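OBG-type G domain-containing protein (Pyrococcus horikoshii, PDB 2E87) is of unknown cellular function but binds GDP and, as an Obg-type G protein of the NOG1 family, probably acts as a GTPase. Local coordinates at residues Thr90-Ala101 with Val139-Leu150. Numbering follows the deposited sequence.
With SO4 (sulfate ion), chain B.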
ATOM      1  N   THR A  90       2.099 -12.980   5.938  1.00 33.30           N
ATOM      2  CA  THR A  90       1.013 -13.811   5.455  1.00 37.54           C
ATOM      3  C   THR A  90       0.868 -13.651   3.940  1.00 39.37           C
ATOM      4  O   THR A  90       0.655 -14.629   3.215  1.00 37.50           O
ATOM      5  CB  THR A  90      -0.323 -13.423   6.128  1.00 35.95           C
ATOM      6  OG1 THR A  90      -0.211 -13.626   7.538  1.00 38.66           O
ATOM      7  CG2 THR A  90      -1.474 -14.264   5.600  1.00 34.51           C
ATOM      8  N   PHE A  91       0.989 -12.415   3.465  1.00 40.48           N
ATOM      9  CA  PHE A  91       0.865 -12.147   2.041  1.00 36.78           C
ATOM     10  C   PHE A  91       1.949 -12.877   1.254  1.00 36.46           C
ATOM     11  O   PHE A  91       1.654 -13.570   0.286  1.00 39.78           O
ATOM     12  CB  PHE A  91       0.950 -10.645   1.769  1.00 34.91           C
ATOM     13  CG  PHE A  91       0.290 -10.230   0.488  1.00 37.94           C
ATOM     14  CD1 PHE A  91      -1.087 -10.063   0.424  1.00 32.73           C
ATOM     15  CD2 PHE A  91       1.045 -10.044  -0.667  1.00 40.81           C
ATOM     16  CE1 PHE A  91      -1.702  -9.720  -0.767  1.00 39.38           C
ATOM     17  CE2 PHE A  91       0.441  -9.700  -1.867  1.00 38.73           C
ATOM     18  CZ  PHE A  91      -0.936  -9.539  -1.922  1.00 40.76           C
ATOM     19  N   HIS A  92       3.202 -12.726   1.675  1.00 38.06           N
ATOM     20  CA  HIS A  92       4.314 -13.371   0.990  1.00 39.95           C
ATOM     21  C   HIS A  92       4.132 -14.871   0.907  1.00 38.37           C
ATOM     22  O   HIS A  92       4.422 -15.474  -0.127  1.00 40.19           O
ATOM     23  CB  HIS A  92       5.646 -13.061   1.689  1.00 45.69           C
ATOM     24  CG  HIS A  92       6.321 -11.825   1.183  1.00 58.02           C
ATOM     25  ND1 HIS A  92       7.178 -11.072   1.958  1.00 62.97           N
ATOM     26  CD2 HIS A  92       6.280 -11.219  -0.029  1.00 58.02           C
ATOM     27  CE1 HIS A  92       7.634 -10.056   1.247  1.00 61.28           C
ATOM     28  NE2 HIS A  92       7.105 -10.123   0.038  1.00 60.61           N
ATOM     29  N   LYS A  93       3.652 -15.464   1.995  1.00 34.65           N
ATOM     30  CA  LYS A  93       3.453 -16.897   2.059  1.00 34.43           C
ATOM     31  C   LYS A  93       2.308 -17.395   1.214  1.00 31.86           C
ATOM     32  O   LYS A  93       2.384 -18.480   0.638  1.00 33.65           O
ATOM     33  CB  LYS A  93       3.271 -17.341   3.506  1.00 36.44           C
ATOM     34  CG  LYS A  93       4.576 -17.330   4.263  1.00 36.59           C
ATOM     35  CD  LYS A  93       4.405 -17.629   5.734  1.00 46.55           C
ATOM     36  CE  LYS A  93       5.758 -17.548   6.415  1.00 52.31           C
ATOM     37  NZ  LYS A  93       5.659 -17.676   7.883  1.00 52.20           N
ATOM     38  N   ALA A  94       1.245 -16.610   1.142  1.00 30.10           N
ATOM     39  CA  ALA A  94       0.101 -16.994   0.337  1.00 30.05           C
ATOM     40  C   ALA A  94       0.584 -17.010  -1.112  1.00 35.97           C
ATOM     41  O   ALA A  94       0.360 -17.980  -1.847  1.00 32.88           O
ATOM     42  CB  ALA A  94      -1.031 -15.999   0.521  1.00 31.13           C
HETATM   43  N   MSE A  95       1.276 -15.944  -1.511  1.00 35.02           N
HETATM   44  CA  MSE A  95       1.795 -15.861  -2.870  1.00 39.73           C
HETATM   45  C   MSE A  95       2.719 -17.025  -3.153  1.00 39.43           C
HETATM   46  O   MSE A  95       2.659 -17.617  -4.225  1.00 42.60           O
HETATM   47  CB  MSE A  95       2.536 -14.544  -3.084  1.00 43.15           C
HETATM   48  CG  MSE A  95       1.637 -13.316  -3.087  1.00 41.67           C
HETATM   49 SE   MSE A  95       0.335 -13.300  -4.537  1.00 62.78          SE
HETATM   50  CE  MSE A  95       1.516 -12.730  -5.975  1.00 53.57           C
ATOM     51  N   ALA A  96       3.571 -17.362  -2.191  1.00 36.82           N
ATOM     52  CA  ALA A  96       4.500 -18.471  -2.372  1.00 39.31           C
ATOM     53  C   ALA A  96       3.741 -19.792  -2.520  1.00 38.39           C
ATOM     54  O   ALA A  96       4.220 -20.721  -3.150  1.00 37.59           O
ATOM     55  CB  ALA A  96       5.482 -18.544  -1.200  1.00 36.76           C
ATOM     56  N   GLY A  97       2.560 -19.873  -1.929  1.00 34.20           N
ATOM     57  CA  GLY A  97       1.775 -21.080  -2.070  1.00 37.69           C
ATOM     58  C   GLY A  97       1.320 -21.202  -3.521  1.00 37.06           C
ATOM     59  O   GLY A  97       1.225 -22.296  -4.067  1.00 37.04           O
ATOM     60  N   ILE A  98       1.040 -20.069  -4.149  1.00 32.63           N
ATOM     61  CA  ILE A  98       0.604 -20.068  -5.540  1.00 37.05           C
ATOM     62  C   ILE A  98       1.753 -20.552  -6.437  1.00 37.66           C
ATOM     63  O   ILE A  98       1.580 -21.449  -7.252  1.00 35.57           O
ATOM     64  CB  ILE A  98       0.129 -18.657  -5.950  1.00 32.60           C
ATOM     65  CG1 ILE A  98      -1.183 -18.335  -5.229  1.00 35.47           C
ATOM     66  CG2 ILE A  98      -0.069 -18.575  -7.431  1.00 36.13           C
ATOM     67  CD1 ILE A  98      -1.845 -17.032  -5.672  1.00 39.40           C
ATOM     68  N   ASP A  99       2.937 -19.978  -6.244  1.00 40.89           N
ATOM     69  CA  ASP A  99       4.112 -20.357  -7.017  1.00 43.96           C
ATOM     70  C   ASP A  99       4.395 -21.848  -6.846  1.00 43.99           C
ATOM     71  O   ASP A  99       4.737 -22.546  -7.805  1.00 43.96           O
ATOM     72  CB  ASP A  99       5.328 -19.531  -6.562  1.00 49.00           C
ATOM     73  CG  ASP A  99       6.635 -20.036  -7.157  1.00 57.72           C
ATOM     74  OD1 ASP A  99       7.239 -20.966  -6.574  1.00 62.64           O
ATOM     75  OD2 ASP A  99       7.052 -19.516  -8.213  1.00 61.32           O
ATOM     76  N   TRP A 100       4.251 -22.330  -5.619  1.00 39.52           N
ATOM     77  CA  TRP A 100       4.475 -23.731  -5.341  1.00 37.85           C
ATOM     78  C   TRP A 100       3.498 -24.584  -6.168  1.00 39.46           C
ATOM     79  O   TRP A 100       3.900 -25.554  -6.800  1.00 41.64           O
ATOM     80  CB  TRP A 100       4.281 -24.001  -3.842  1.00 41.09           C
ATOM     81  CG  TRP A 100       4.235 -25.466  -3.505  1.00 47.19           C
ATOM     82  CD1 TRP A 100       5.297 -26.311  -3.370  1.00 45.51           C
ATOM     83  CD2 TRP A 100       3.058 -26.276  -3.359  1.00 43.06           C
ATOM     84  NE1 TRP A 100       4.856 -27.598  -3.152  1.00 47.99           N
ATOM     85  CE2 TRP A 100       3.486 -27.604  -3.146  1.00 41.49           C
ATOM     86  CE3 TRP A 100       1.684 -26.007  -3.395  1.00 43.10           C
ATOM     87  CZ2 TRP A 100       2.590 -28.662  -2.970  1.00 40.07           C
ATOM     88  CZ3 TRP A 100       0.788 -27.065  -3.221  1.00 44.14           C
ATOM     89  CH2 TRP A 100       1.250 -28.375  -3.013  1.00 44.92           C
ATOM     90  N   ALA A 101       2.222 -24.209  -6.173  1.00 34.68           N
ATOM     91  CA  ALA A 101       1.199 -24.956  -6.902  1.00 34.92           C
ATOM     92  C   ALA A 101       1.492 -24.996  -8.405  1.00 35.89           C
ATOM     93  O   ALA A 101       1.348 -26.041  -9.052  1.00 34.60           O
ATOM     94  CB  ALA A 101      -0.178 -24.342  -6.642  1.00 26.50           C
ATOM     95  N   VAL A 139      -3.816 -30.460  -5.189  1.00 34.52           N
ATOM     96  CA  VAL A 139      -2.828 -29.396  -5.045  1.00 30.53           C
ATOM     97  C   VAL A 139      -3.566 -28.074  -4.870  1.00 31.68           C
ATOM     98  O   VAL A 139      -3.227 -27.284  -3.995  1.00 35.44           O
ATOM     99  CB  VAL A 139      -1.882 -29.325  -6.281  1.00 33.29           C
ATOM    100  CG1 VAL A 139      -1.001 -28.091  -6.218  1.00 28.45           C
ATOM    101  CG2 VAL A 139      -1.003 -30.558  -6.334  1.00 30.70           C
ATOM    102  N   LEU A 140      -4.605 -27.847  -5.669  1.00 32.67           N
ATOM    103  CA  LEU A 140      -5.361 -26.594  -5.569  1.00 34.88           C
ATOM    104  C   LEU A 140      -6.111 -26.478  -4.250  1.00 40.14           C
ATOM    105  O   LEU A 140      -6.271 -25.374  -3.714  1.00 36.21           O
ATOM    106  CB  LEU A 140      -6.353 -26.449  -6.734  1.00 29.20           C
ATOM    107  CG  LEU A 140      -5.706 -26.314  -8.110  1.00 37.06           C
ATOM    108  CD1 LEU A 140      -6.777 -26.206  -9.208  1.00 35.09           C
ATOM    109  CD2 LEU A 140      -4.793 -25.081  -8.082  1.00 31.69           C
ATOM    110  N   ARG A 141      -6.593 -27.605  -3.730  1.00 40.65           N
ATOM    111  CA  ARG A 141      -7.282 -27.546  -2.452  1.00 37.49           C
ATOM    112  C   ARG A 141      -6.275 -27.297  -1.347  1.00 35.04           C
ATOM    113  O   ARG A 141      -6.614 -26.709  -0.333  1.00 29.90           O
ATOM    114  CB  ARG A 141      -8.112 -28.807  -2.198  1.00 37.07           C
ATOM    115  CG  ARG A 141      -9.312 -28.847  -3.122  1.00 37.00           C
ATOM    116  CD  ARG A 141     -10.254 -29.988  -2.854  1.00 43.98           C
ATOM    117  NE  ARG A 141     -11.319 -30.041  -3.860  1.00 49.38           N
ATOM    118  CZ  ARG A 141     -11.468 -31.034  -4.738  1.00 52.79           C
ATOM    119  NH1 ARG A 141     -10.616 -32.058  -4.734  1.00 47.94           N
ATOM    120  NH2 ARG A 141     -12.471 -31.010  -5.614  1.00 49.74           N
ATOM    121  N   ASP A 142      -5.025 -27.693  -1.557  1.00 32.09           N
ATOM    122  CA  ASP A 142      -4.008 -27.434  -0.545  1.00 37.74           C
ATOM    123  C   ASP A 142      -3.841 -25.914  -0.360  1.00 42.45           C
ATOM    124  O   ASP A 142      -3.549 -25.451   0.743  1.00 44.32           O
ATOM    125  CB  ASP A 142      -2.644 -28.008  -0.949  1.00 42.69           C
ATOM    126  CG  ASP A 142      -2.595 -29.526  -0.915  1.00 42.49           C
ATOM    127  OD1 ASP A 142      -3.397 -30.138  -0.183  1.00 41.89           O
ATOM    128  OD2 ASP A 142      -1.727 -30.103  -1.611  1.00 45.77           O
ATOM    129  N   ILE A 143      -4.015 -25.142  -1.438  1.00 37.27           N
ATOM    130  CA  ILE A 143      -3.858 -23.689  -1.344  1.00 37.92           C
ATOM    131  C   ILE A 143      -5.153 -22.876  -1.373  1.00 38.18           C
ATOM    132  O   ILE A 143      -5.095 -21.649  -1.443  1.00 37.19           O
ATOM    133  CB  ILE A 143      -2.935 -23.117  -2.470  1.00 36.67           C
ATOM    134  CG1 ILE A 143      -3.597 -23.289  -3.829  1.00 26.77           C
ATOM    135  CG2 ILE A 143      -1.580 -23.803  -2.452  1.00 29.84           C
ATOM    136  CD1 ILE A 143      -2.916 -22.500  -4.926  1.00 34.82           C
ATOM    137  N   ASP A 144      -6.305 -23.544  -1.304  1.00 32.41           N
ATOM    138  CA  ASP A 144      -7.604 -22.856  -1.353  1.00 32.38           C
ATOM    139  C   ASP A 144      -7.729 -21.745  -0.290  1.00 38.45           C
ATOM    140  O   ASP A 144      -8.191 -20.632  -0.596  1.00 29.75           O
ATOM    141  CB  ASP A 144      -8.762 -23.859  -1.178  1.00 31.18           C
ATOM    142  CG  ASP A 144     -10.121 -23.271  -1.579  1.00 40.30           C
ATOM    143  OD1 ASP A 144     -11.107 -23.454  -0.833  1.00 50.29           O
ATOM    144  OD2 ASP A 144     -10.212 -22.638  -2.653  1.00 37.10           O
ATOM    145  N   ASP A 145      -7.347 -22.048   0.950  1.00 28.01           N
ATOM    146  CA  ASP A 145      -7.416 -21.035   2.005  1.00 36.07           C
ATOM    147  C   ASP A 145      -6.540 -19.839   1.613  1.00 35.44           C
ATOM    148  O   ASP A 145      -6.928 -18.686   1.800  1.00 32.64           O
ATOM    149  CB  ASP A 145      -6.942 -21.584   3.357  1.00 28.60           C
ATOM    150  CG  ASP A 145      -8.010 -22.404   4.073  1.00 39.42           C
ATOM    151  OD1 ASP A 145      -9.198 -22.332   3.671  1.00 34.08           O
ATOM    152  OD2 ASP A 145      -7.653 -23.109   5.054  1.00 42.67           O
ATOM    153  N   ARG A 146      -5.352 -20.114   1.086  1.00 30.99           N
ATOM    154  CA  ARG A 146      -4.472 -19.029   0.652  1.00 36.64           C
ATOM    155  C   ARG A 146      -5.127 -18.213  -0.477  1.00 31.59           C
ATOM    156  O   ARG A 146      -5.035 -16.996  -0.499  1.00 35.36           O
ATOM    157  CB  ARG A 146      -3.126 -19.570   0.164  1.00 36.16           C
ATOM    158  CG  ARG A 146      -2.184 -20.086   1.231  1.00 39.54           C
ATOM    159  CD  ARG A 146      -0.855 -20.430   0.566  1.00 42.85           C
ATOM    160  NE  ARG A 146       0.083 -21.166   1.405  1.00 46.20           N
ATOM    161  CZ  ARG A 146      -0.135 -22.383   1.887  1.00 52.12           C
ATOM    162  NH1 ARG A 146      -1.270 -23.019   1.622  1.00 49.30           N
ATOM    163  NH2 ARG A 146       0.792 -22.971   2.629  1.00 60.00           N
ATOM    164  N   LEU A 147      -5.792 -18.876  -1.410  1.00 31.17           N
ATOM    165  CA  LEU A 147      -6.431 -18.148  -2.498  1.00 34.32           C
ATOM    166  C   LEU A 147      -7.561 -17.291  -1.943  1.00 37.21           C
ATOM    167  O   LEU A 147      -7.731 -16.131  -2.317  1.00 38.91           O
ATOM    168  CB  LEU A 147      -6.996 -19.107  -3.533  1.00 27.54           C
ATOM    169  CG  LEU A 147      -6.005 -19.960  -4.323  1.00 38.57           C
ATOM    170  CD1 LEU A 147      -6.804 -20.973  -5.140  1.00 25.12           C
ATOM    171  CD2 LEU A 147      -5.118 -19.085  -5.224  1.00 29.23           C
ATOM    172  N   ARG A 148      -8.335 -17.870  -1.039  1.00 36.16           N
ATOM    173  CA  ARG A 148      -9.440 -17.152  -0.448  1.00 31.57           C
ATOM    174  C   ARG A 148      -8.919 -15.934   0.312  1.00 30.35           C
ATOM    175  O   ARG A 148      -9.479 -14.852   0.209  1.00 34.07           O
ATOM    176  CB  ARG A 148     -10.234 -18.100   0.438  1.00 31.15           C
ATOM    177  CG  ARG A 148     -11.100 -19.027  -0.395  1.00 36.74           C
ATOM    178  CD  ARG A 148     -11.638 -20.209   0.384  1.00 37.84           C
ATOM    179  NE  ARG A 148     -12.518 -20.996  -0.471  1.00 36.44           N
ATOM    180  CZ  ARG A 148     -13.731 -20.608  -0.840  1.00 39.92           C
ATOM    181  NH1 ARG A 148     -14.222 -19.450  -0.415  1.00 47.10           N
ATOM    182  NH2 ARG A 148     -14.432 -21.350  -1.673  1.00 35.76           N
ATOM    183  N   TYR A 149      -7.834 -16.112   1.053  1.00 31.83           N
ATOM    184  CA  TYR A 149      -7.238 -14.997   1.776  1.00 34.80           C
ATOM    185  C   TYR A 149      -6.751 -13.918   0.790  1.00 35.86           C
ATOM    186  O   TYR A 149      -6.967 -12.734   1.021  1.00 39.83           O
ATOM    187  CB  TYR A 149      -6.067 -15.468   2.630  1.00 24.09           C
ATOM    188  CG  TYR A 149      -5.057 -14.377   2.937  1.00 33.84           C
ATOM    189  CD1 TYR A 149      -5.292 -13.434   3.940  1.00 32.96           C
ATOM    190  CD2 TYR A 149      -3.867 -14.271   2.193  1.00 24.23           C
ATOM    191  CE1 TYR A 149      -4.364 -12.405   4.202  1.00 32.99           C
ATOM    192  CE2 TYR A 149      -2.940 -13.252   2.442  1.00 31.54           C
ATOM    193  CZ  TYR A 149      -3.195 -12.321   3.444  1.00 37.39           C
ATOM    194  OH  TYR A 149      -2.291 -11.308   3.660  1.00 40.03           O
ATOM    195  N   LEU A 150      -6.094 -14.317  -0.293  1.00 37.27           N
ATOM    196  CA  LEU A 150      -5.596 -13.331  -1.257  1.00 38.97           C
ATOM    197  C   LEU A 150      -6.730 -12.506  -1.855  1.00 38.43           C
ATOM    198  O   LEU A 150      -6.555 -11.335  -2.183  1.00 42.44           O
ATOM    199  CB  LEU A 150      -4.812 -14.014  -2.385  1.00 31.58           C
ATOM    200  CG  LEU A 150      -3.417 -14.457  -1.971  1.00 31.73           C
ATOM    201  CD1 LEU A 150      -2.817 -15.328  -3.043  1.00 33.14           C
ATOM    202  CD2 LEU A 150      -2.543 -13.231  -1.712  1.00 29.70           C
TER
HETATM  203  S   SO4 B 401       8.567  -9.276  -3.419  1.00 79.70           S
HETATM  204  O1  SO4 B 401       8.746  -8.304  -4.581  1.00 86.06           O
HETATM  205  O2  SO4 B 401       7.078  -9.516  -3.079  1.00 84.83           O
HETATM  206  O3  SO4 B 401       9.184 -10.594  -3.907  1.00 81.16           O
HETATM  207  O4  SO4 B 401       9.214  -8.687  -2.186  1.00 79.68           O
HETATM  208  O   HOH W   1       2.745 -21.295   1.635  1.00 49.17           O
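T90 CG2 lies over one face of the Y149 ring, 3.7 Å from the ring centroid and 24° off its normal; OG1 stands beside the backbone N (chi1 -61°), where it hydrogen-bonds D87, and this leaves CG2 anti to that N and over the ring. A94 CB lies at the edge of the same ring, against CD2. In a second methyl-on-ring contact L150 places CD2 over a face of the F91 ring, 4.1 Å from its centroid. The Y149 hydroxyl lies at the edge of the F91 ring, in its plane, and is hydrogen-bonded to the carbonyl of V86. An alanine in place of Y149 would probably leave the T90 methyl and A94 CB without their aromatic partner and the V86 carbonyl without this hydroxyl.

Apolar contacts continue around L150, a knob in a hole formed by F91, A94, M95 and I98, where L150 CD1 meets I98 CD1 tip to tip at 3.3 Å. These contacts belong to the helical bundle of the NOG1 N-terminal domain; the axes of 90-101 and 144-150 approach to 9.1 Å, with N-to-C directions 128° apart. I98 also touches L61, V64 and L65 of helix 38-67. A94 and G97 present little bulk here: A94 CA and R146 CA are 5.0 Å apart, and a CB on G97 would collide with R146 CD, while I143 CG2 packs against the G97 carbonyl. At the other end V139, on helix 122-142, and I143, at the N-cap of helix 144-156, bring CG1 and CD1 to A101 CB, while V139 CG1 also lies 3.6 Å from W100 CZ3.

The polar link between the helices is water-mediated. R146, extended from CG to NE, runs its aliphatic part along A94, and one water accepts from its NE at 2.7 Å while donating to K93 O at 3.0 Å.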